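Local coordinates for protein Esterase/lipase (Lactobacillus rhamnosus, PDB 4N5I) that probably hydrolyses ester bonds of lipid-like substrates as an alpha/beta-hydrolase, its active site here occupied by a phosphinate with lipid-like chains, at residues A[75-80]-A[105-110]. The protein carries 1 engineered substitution. Residues are numbered along the deposited sequence; the frame is centred on the assembly and turned at random.
With 2HD ((2R)-2,3-dibutoxypropyl (R)-octylphosphinate), chain B.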
ATOM      1  N   GLY A  75       2.573  -3.665   8.024  1.00 17.20           N
ATOM      2  CA  GLY A  75       3.251  -4.556   8.958  1.00 16.15           C
ATOM      3  C   GLY A  75       4.712  -4.211   9.202  1.00 16.68           C
ATOM      4  O   GLY A  75       5.503  -5.062   9.541  1.00 17.24           O
ATOM      5  N   GLY A  76       5.087  -2.960   9.074  1.00 17.60           N
ATOM      6  CA  GLY A  76       6.467  -2.571   9.414  1.00 18.53           C
ATOM      7  C   GLY A  76       7.564  -3.234   8.629  1.00 17.90           C
ATOM      8  O   GLY A  76       8.694  -3.327   9.115  1.00 17.32           O
ATOM      9  N   TRP A  77       7.248  -3.692   7.402  1.00 17.65           N
ATOM     10  CA  TRP A  77       8.239  -4.361   6.523  1.00 16.65           C
ATOM     11  C   TRP A  77       8.744  -5.682   7.022  1.00 15.78           C
ATOM     12  O   TRP A  77       9.404  -6.425   6.250  1.00 15.72           O
ATOM     13  CB  TRP A  77       9.463  -3.457   6.226  1.00 17.42           C
ATOM     14  CG  TRP A  77       9.127  -2.042   5.734  1.00 17.08           C
ATOM     15  CD1 TRP A  77       8.850  -1.683   4.449  1.00 17.73           C
ATOM     16  CD2 TRP A  77       9.098  -0.822   6.508  1.00 17.46           C
ATOM     17  NE1 TRP A  77       8.561  -0.327   4.388  1.00 17.44           N
ATOM     18  CE2 TRP A  77       8.743   0.223   5.630  1.00 18.13           C
ATOM     19  CE3 TRP A  77       9.295  -0.512   7.885  1.00 17.32           C
ATOM     20  CZ2 TRP A  77       8.631   1.576   6.059  1.00 17.77           C
ATOM     21  CZ3 TRP A  77       9.150   0.797   8.308  1.00 17.37           C
ATOM     22  CH2 TRP A  77       8.825   1.838   7.410  1.00 18.50           C
ATOM     23  N   PHE A  78       8.390  -6.022   8.275  1.00 15.41           N
ATOM     24  CA  PHE A  78       8.829  -7.292   8.903  1.00 16.24           C
ATOM     25  C   PHE A  78       7.706  -8.334   8.965  1.00 16.58           C
ATOM     26  O   PHE A  78       7.903  -9.519   9.312  1.00 15.73           O
ATOM     27  CB  PHE A  78       9.313  -7.021  10.346  1.00 17.48           C
ATOM     28  CG  PHE A  78      10.724  -6.544  10.458  1.00 17.20           C
ATOM     29  CD1 PHE A  78      11.035  -5.197  10.428  1.00 18.42           C
ATOM     30  CD2 PHE A  78      11.739  -7.440  10.684  1.00 20.38           C
ATOM     31  CE1 PHE A  78      12.347  -4.770  10.587  1.00 17.73           C
ATOM     32  CE2 PHE A  78      13.082  -7.024  10.791  1.00 19.23           C
ATOM     33  CZ  PHE A  78      13.369  -5.684  10.765  1.00 18.79           C
ATOM     34  N   TYR A  79       6.485  -7.907   8.665  1.00 16.73           N
ATOM     35  CA  TYR A  79       5.321  -8.768   8.979  1.00 16.51           C
ATOM     36  C   TYR A  79       4.229  -8.693   7.890  1.00 15.87           C
ATOM     37  O   TYR A  79       4.023  -7.640   7.234  1.00 18.42           O
ATOM     38  CB  TYR A  79       4.723  -8.377  10.368  1.00 16.83           C
ATOM     39  CG  TYR A  79       3.303  -8.854  10.664  1.00 17.62           C
ATOM     40  CD1 TYR A  79       2.211  -7.999  10.498  1.00 20.28           C
ATOM     41  CD2 TYR A  79       3.055 -10.136  11.129  1.00 19.08           C
ATOM     42  CE1 TYR A  79       0.908  -8.411  10.753  1.00 19.93           C
ATOM     43  CE2 TYR A  79       1.773 -10.597  11.365  1.00 20.21           C
ATOM     44  CZ  TYR A  79       0.682  -9.738  11.180  1.00 21.76           C
ATOM     45  OH  TYR A  79      -0.615 -10.208  11.428  1.00 19.23           O
ATOM     46  N   GLY A  80       3.501  -9.791   7.735  1.00 14.90           N
ATOM     47  CA  GLY A  80       2.278  -9.821   6.916  1.00 14.46           C
ATOM     48  C   GLY A  80       2.487 -10.717   5.736  1.00 15.51           C
ATOM     49  O   GLY A  80       3.595 -11.251   5.536  1.00 16.75           O
ATOM     50  N   ARG A 105       8.540 -10.490   0.154  1.00 14.34           N
ATOM     51  CA  ARG A 105       9.467 -11.012   1.151  1.00 14.81           C
ATOM     52  C   ARG A 105       9.705  -9.958   2.231  1.00 14.54           C
ATOM     53  O   ARG A 105       9.625  -8.765   1.982  1.00 13.08           O
ATOM     54  CB  ARG A 105      10.781 -11.509   0.532  1.00 15.15           C
ATOM     55  CG  ARG A 105      10.656 -12.686  -0.407  1.00 15.98           C
ATOM     56  CD  ARG A 105      11.839 -12.787  -1.356  1.00 17.26           C
ATOM     57  NE  ARG A 105      12.037 -11.619  -2.239  1.00 16.77           N
ATOM     58  CZ  ARG A 105      13.151 -11.422  -2.945  1.00 15.18           C
ATOM     59  NH1 ARG A 105      14.109 -12.319  -2.931  1.00 13.50           N
ATOM     60  NH2 ARG A 105      13.269 -10.383  -3.731  1.00 14.96           N
ATOM     61  N   LEU A 106       9.835 -10.424   3.455  1.00 15.17           N
ATOM     62  CA  LEU A 106       9.970  -9.577   4.631  1.00 17.10           C
ATOM     63  C   LEU A 106      11.435  -9.343   5.088  1.00 16.91           C
ATOM     64  O   LEU A 106      12.294 -10.171   4.969  1.00 15.13           O
ATOM     65  CB  LEU A 106       9.245 -10.275   5.802  1.00 16.17           C
ATOM     66  CG  LEU A 106       7.789 -10.627   5.461  1.00 17.26           C
ATOM     67  CD1 LEU A 106       7.113 -11.402   6.602  1.00 19.85           C
ATOM     68  CD2 LEU A 106       7.005  -9.389   5.087  1.00 16.99           C
ATOM     69  N   LEU A 107      11.648  -8.217   5.719  1.00 19.05           N
ATOM     70  CA  LEU A 107      12.885  -7.942   6.397  1.00 19.15           C
ATOM     71  C   LEU A 107      12.890  -8.986   7.489  1.00 20.10           C
ATOM     72  O   LEU A 107      11.845  -9.335   7.974  1.00 19.33           O
ATOM     73  CB  LEU A 107      12.860  -6.563   7.013  1.00 20.73           C
ATOM     74  CG  LEU A 107      12.651  -5.339   6.134  1.00 23.16           C
ATOM     75  CD1 LEU A 107      12.956  -4.059   6.919  1.00 22.55           C
ATOM     76  CD2 LEU A 107      13.461  -5.394   4.892  1.00 21.39           C
ATOM     77  N   PRO A 108      14.081  -9.474   7.868  1.00 20.28           N
ATOM     78  CA  PRO A 108      15.406  -9.104   7.360  1.00 18.97           C
ATOM     79  C   PRO A 108      15.942 -10.016   6.272  1.00 21.51           C
ATOM     80  O   PRO A 108      17.104  -9.971   5.959  1.00 21.43           O
ATOM     81  CB  PRO A 108      16.282  -9.325   8.593  1.00 20.36           C
ATOM     82  CG  PRO A 108      15.665 -10.520   9.248  1.00 19.36           C
ATOM     83  CD  PRO A 108      14.165 -10.339   9.062  1.00 20.00           C
ATOM     84  N   ASP A 109      15.104 -10.863   5.726  1.00 21.67           N
ATOM     85  CA  ASP A 109      15.493 -11.808   4.668  1.00 23.49           C
ATOM     86  C   ASP A 109      15.874 -11.095   3.380  1.00 20.77           C
ATOM     87  O   ASP A 109      16.729 -11.565   2.612  1.00 20.09           O
ATOM     88  CB  ASP A 109      14.331 -12.736   4.444  1.00 28.63           C
ATOM     89  CG  ASP A 109      13.876 -13.391   5.748  1.00 37.21           C
ATOM     90  OD1 ASP A 109      14.678 -14.183   6.304  1.00 36.99           O
ATOM     91  OD2 ASP A 109      12.767 -13.038   6.240  1.00 49.27           O
ATOM     92  N   VAL A 110      15.253  -9.948   3.176  1.00 18.38           N
ATOM     93  CA  VAL A 110      15.525  -9.076   2.068  1.00 17.30           C
ATOM     94  C   VAL A 110      15.687  -7.699   2.618  1.00 17.17           C
ATOM     95  O   VAL A 110      15.472  -7.448   3.834  1.00 14.95           O
ATOM     96  CB  VAL A 110      14.368  -9.079   1.048  1.00 17.24           C
ATOM     97  CG1 VAL A 110      14.334 -10.423   0.411  1.00 17.02           C
ATOM     98  CG2 VAL A 110      12.984  -8.723   1.678  1.00 16.30           C
TER
HETATM   99  O20 2HD B 401       3.233  -1.005   8.843  1.00 22.48           O
HETATM  100  P9  2HD B 401       2.940   0.122   9.866  1.00 24.80           P
HETATM  101  C8  2HD B 401       4.360   1.161  10.262  1.00 28.69           C
HETATM  102  C7  2HD B 401       5.241   0.509  11.288  1.00 30.68           C
HETATM  103  C6  2HD B 401       6.650   1.154  11.207  1.00 31.27           C
HETATM  104  C5  2HD B 401       7.354   0.744  12.476  1.00 32.92           C
HETATM  105  C4  2HD B 401       8.503   1.670  12.782  1.00 33.26           C
HETATM  106  C3  2HD B 401       9.171   1.048  13.989  1.00 35.79           C
HETATM  107  C2  2HD B 401       9.951   2.048  14.844  1.00 34.81           C
HETATM  108  C1  2HD B 401      10.532   1.337  16.054  1.00 37.32           C
HETATM  109  O10 2HD B 401       2.252  -0.611  11.062  1.00 33.09           O
HETATM  110  C11 2HD B 401       1.333   0.217  11.742  1.00 41.95           C
HETATM  111  C12 2HD B 401       1.195  -0.067  13.235  1.00 46.48           C
HETATM  112  O21 2HD B 401       2.427   0.238  13.918  1.00 48.21           O
HETATM  113  C22 2HD B 401       3.314  -0.831  14.282  1.00 53.24           C
HETATM  114  C23 2HD B 401       3.675  -0.771  15.764  1.00 49.52           C
HETATM  115  C24 2HD B 401       4.719  -1.848  16.084  1.00 50.50           C
HETATM  116  C25 2HD B 401       6.138  -1.327  16.114  1.00 48.64           C
HETATM  117  C13 2HD B 401       0.643  -1.489  13.384  1.00 46.22           C
HETATM  118  O14 2HD B 401      -0.666  -1.464  12.830  1.00 45.46           O
HETATM  119  C15 2HD B 401      -1.376  -2.687  13.011  1.00 49.31           C
HETATM  120  C16 2HD B 401      -0.870  -3.775  12.060  1.00 47.48           C
HETATM  121  C17 2HD B 401      -0.626  -3.248  10.646  1.00 44.51           C
HETATM  122  C18 2HD B 401      -0.218  -4.402   9.763  1.00 46.13           C
HETATM  123  O   HOH W   1      10.237 -10.898   9.426  1.00 18.91           O
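Leu107 lies against Trp77 and Phe78 where two loops of the alpha/beta-hydrolase fold meet: 75-80, which begins within the HGGGW motif that, as in related hydrolases, probably forms the oxyanion hole, and 105-110, which leads from strand 98-102 to helix 112-129. Within that hole, the backbone N atoms of Gly75 and Gly76 both donate to O20 of the phosphinate, at 2.9 and 2.7 Å, and Ala147 N supplies a further bond to the ligand. Behind the glycines, Leu107 N donates to Trp77 O at 2.9 Å in a fairly straight bond (163° at the hydrogen), and the same carbonyl accepts a second bond from Gln115.

Followed outward, the Leu107 side chain starts with CB, 3.7 Å from the centre of the Phe78 ring and almost exactly on its normal, a CH-pi contact. With chi1 at -59°, CG turns away from the carbonyl carbon and passes alongside Trp77 O and CB. CD1 touches Trp77 CB, 3.6 Å away, and Phe78 CE1, at about a right angle from each other. A cis peptide bond joins Leu107 to Pro108, whose CD touches CE2 of the same phenyl ring. Replacing Phe78 by an alanine would probably leave Leu107 CB and Pro108 CD without their aromatic partner and open a gap toward helix 6-28, where Leu8, Val11 and Trp15 also pack on the ring.

Leu106 reaches residues 78-80, placing its two methyls against the backbone: CD2 approaches Tyr79 N, while CD1 lies against Phe78 O (3.4 Å), with Gly80 O a little farther. The indole of Trp77 leads away from this interface toward His150 and the octyl chain of the phosphinate. The loops are bridged again by a water 2.7 Å from both Phe78 O and Leu107 O.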